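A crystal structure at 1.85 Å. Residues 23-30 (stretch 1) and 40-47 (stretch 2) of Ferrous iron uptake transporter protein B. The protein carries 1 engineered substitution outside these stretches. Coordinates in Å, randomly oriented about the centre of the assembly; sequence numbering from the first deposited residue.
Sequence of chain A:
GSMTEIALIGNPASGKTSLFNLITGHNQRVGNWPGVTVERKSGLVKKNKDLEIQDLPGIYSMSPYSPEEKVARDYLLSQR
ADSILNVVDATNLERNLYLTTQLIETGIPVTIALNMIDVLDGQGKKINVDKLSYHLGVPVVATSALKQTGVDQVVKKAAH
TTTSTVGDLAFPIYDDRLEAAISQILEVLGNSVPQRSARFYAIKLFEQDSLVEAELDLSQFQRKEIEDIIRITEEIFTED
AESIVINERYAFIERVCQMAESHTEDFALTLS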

# COMPACT_ATOMS: atom_id res chain seq x y z
N ILE A 23 7.14 14.53 -12.37
CA ILE A 23 6.77 13.48 -13.31
C ILE A 23 5.80 13.96 -14.38
O ILE A 23 5.92 13.55 -15.54
CB ILE A 23 6.14 12.26 -12.57
CG1 ILE A 23 7.17 11.57 -11.67
CG2 ILE A 23 5.60 11.23 -13.57
CD1 ILE A 23 6.54 10.72 -10.58
N THR A 24 4.85 14.81 -13.98
CA THR A 24 3.80 15.31 -14.88
C THR A 24 4.05 16.72 -15.44
O THR A 24 3.41 17.09 -16.43
CB THR A 24 2.42 15.33 -14.20
OG1 THR A 24 2.38 16.30 -13.13
CG2 THR A 24 2.06 13.93 -13.69
N GLY A 25 4.95 17.48 -14.82
CA GLY A 25 5.15 18.88 -15.19
C GLY A 25 3.89 19.69 -14.90
O GLY A 25 3.13 19.37 -13.98
N HIS A 26 3.67 20.73 -15.69
CA HIS A 26 2.51 21.61 -15.49
C HIS A 26 1.19 21.07 -16.07
O HIS A 26 0.15 21.69 -15.86
CB HIS A 26 2.80 23.01 -16.06
CG HIS A 26 4.05 23.63 -15.51
ND1 HIS A 26 4.05 24.44 -14.39
CD2 HIS A 26 5.34 23.57 -15.93
CE1 HIS A 26 5.29 24.84 -14.14
NE2 HIS A 26 6.09 24.32 -15.06
N ASN A 27 1.23 19.93 -16.78
CA ASN A 27 0.02 19.31 -17.35
C ASN A 27 -0.74 18.41 -16.39
O ASN A 27 -0.55 17.19 -16.41
CB ASN A 27 0.36 18.47 -18.60
CG ASN A 27 0.43 19.29 -19.87
OD1 ASN A 27 -0.36 20.21 -20.09
ND2 ASN A 27 1.37 18.93 -20.74
N GLN A 28 -1.62 19.00 -15.58
CA GLN A 28 -2.44 18.23 -14.65
C GLN A 28 -3.93 18.55 -14.77
O GLN A 28 -4.32 19.59 -15.31
CB GLN A 28 -1.98 18.47 -13.21
CG GLN A 28 -2.06 19.91 -12.74
CD GLN A 28 -1.74 20.05 -11.27
OE1 GLN A 28 -0.76 19.48 -10.79
NE2 GLN A 28 -2.56 20.81 -10.55
N ARG A 29 -4.74 17.64 -14.25
CA ARG A 29 -6.19 17.75 -14.22
C ARG A 29 -6.62 17.64 -12.76
O ARG A 29 -6.24 16.68 -12.09
CB ARG A 29 -6.79 16.63 -15.07
CG ARG A 29 -8.27 16.60 -15.12
CD ARG A 29 -8.74 15.96 -16.41
NE ARG A 29 -8.09 14.68 -16.69
CZ ARG A 29 -8.50 13.48 -16.26
NH1 ARG A 29 -9.58 13.34 -15.48
NH2 ARG A 29 -7.81 12.40 -16.60
N VAL A 30 -7.40 18.62 -12.28
CA VAL A 30 -7.82 18.67 -10.88
C VAL A 30 -9.34 18.79 -10.75
O VAL A 30 -9.98 19.56 -11.47
CB VAL A 30 -7.15 19.84 -10.12
CG1 VAL A 30 -7.59 19.88 -8.67
CG2 VAL A 30 -5.65 19.72 -10.19
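Stretch 2 40-47: RKSGLVKK

Water, rather than direct hydrogen bonding, joins the two backbones where they diverge: water 3 donates to Asn27 O (2.7 Å) and accepts from Leu44 N (2.8 Å). The direct Asn27 O to Leu44 N distance is 4.2 Å, too long for a hydrogen bond. Water 2 donates to both Thr24 O (2.8 Å) and Leu44 O (2.6 Å), beside a close backbone approach, Thr24 CA to Leu44 O at 3.5 Å. Arg40 lies within an extended strand that begins earlier in the chain and runs on through stretch 2, antiparallel to the strand ending stretch 1; their axes approach to 4.7 Å with a signed crossing angle of 165°. Register is fixed by Arg29 and Ser42, a hydrogen-bonded pair with Arg29 N to Ser42 O at 2.8 Å and Ser42 N to Arg29 O at 3.0 Å, both nearly linear (168° and 164°). Val30 faces Lys41 as a non-hydrogen-bonded pair, CA to CA 4.5 Å, their side chains sharing one sheet face and meeting at Val30 CG2 to Lys41 CG, 3.9 Å. Gly43 fits closely beside stretch 1: an ideal CB there would lie 2.8 Å from Thr24 CG2, a clash. Beyond the strand pairing, Lys46 N donates to Ile23 O on the helix (2.9 Å, 164°), and Ile23 CG2 packs against Val45 CG2 at 3.7 Å, adding an apolar contact to this second anchor.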

# COMPACT_ATOMS: atom_id res chain seq x y z
N ARG A 40 -9.32 15.34 -6.46
CA ARG A 40 -8.96 14.30 -7.40
C ARG A 40 -8.03 14.92 -8.42
O ARG A 40 -8.44 15.83 -9.15
CB ARG A 40 -10.19 13.74 -8.08
CG ARG A 40 -9.94 12.60 -9.05
CD ARG A 40 -11.28 12.17 -9.63
NE ARG A 40 -11.22 10.96 -10.42
CZ ARG A 40 -12.28 10.38 -10.99
NH1 ARG A 40 -13.50 10.91 -10.88
NH2 ARG A 40 -12.11 9.26 -11.70
N LYS A 41 -6.79 14.43 -8.47
CA LYS A 41 -5.77 15.00 -9.33
C LYS A 41 -5.04 13.91 -10.09
O LYS A 41 -4.66 12.90 -9.51
CB LYS A 41 -4.77 15.81 -8.53
CG LYS A 41 -3.68 16.49 -9.37
CD LYS A 41 -2.88 17.49 -8.55
CE LYS A 41 -2.09 16.83 -7.41
NZ LYS A 41 -1.19 17.80 -6.72
N SER A 42 -4.85 14.15 -11.38
CA SER A 42 -4.09 13.24 -12.22
C SER A 42 -3.33 14.03 -13.27
O SER A 42 -3.61 15.21 -13.50
CB SER A 42 -5.01 12.24 -12.90
OG SER A 42 -5.90 12.91 -13.79
N GLY A 43 -2.37 13.35 -13.88
CA GLY A 43 -1.56 13.90 -14.97
C GLY A 43 -0.87 12.82 -15.75
O GLY A 43 -0.59 11.74 -15.21
N LEU A 44 -0.60 13.08 -17.03
CA LEU A 44 0.16 12.16 -17.87
C LEU A 44 1.65 12.31 -17.58
O LEU A 44 2.12 13.40 -17.25
CB LEU A 44 -0.13 12.41 -19.35
CG LEU A 44 -1.61 12.25 -19.77
CD1 LEU A 44 -1.76 12.47 -21.29
CD2 LEU A 44 -2.17 10.89 -19.36
N VAL A 45 2.40 11.22 -17.72
CA VAL A 45 3.86 11.29 -17.50
C VAL A 45 4.44 12.14 -18.64
O VAL A 45 4.28 11.79 -19.80
CB VAL A 45 4.50 9.91 -17.43
CG1 VAL A 45 6.03 10.01 -17.33
CG2 VAL A 45 3.96 9.15 -16.21
N LYS A 46 5.10 13.24 -18.30
CA LYS A 46 5.64 14.20 -19.29
C LYS A 46 6.49 13.50 -20.35
O LYS A 46 6.36 13.80 -21.55
CB LYS A 46 6.42 15.32 -18.58
CG LYS A 46 6.96 16.43 -19.48
N LYS A 47 7.33 12.56 -19.93
CA LYS A 47 8.22 11.83 -20.85
C LYS A 47 7.66 10.54 -21.45
O LYS A 47 8.31 9.90 -22.28
CB LYS A 47 9.55 11.55 -20.14
CG LYS A 47 10.34 12.82 -19.85
CD LYS A 47 11.55 12.53 -18.99
CE LYS A 47 12.49 13.71 -18.92
NZ LYS A 47 13.80 13.24 -18.36
O HOH W 1 8.16 12.61 -16.92
O HOH W 2 2.63 15.56 -18.61
O HOH W 3 -1.42 15.50 -18.27
O HOH W 4 0.24 19.40 -8.30
O HOH W 5 -4.69 13.05 -16.18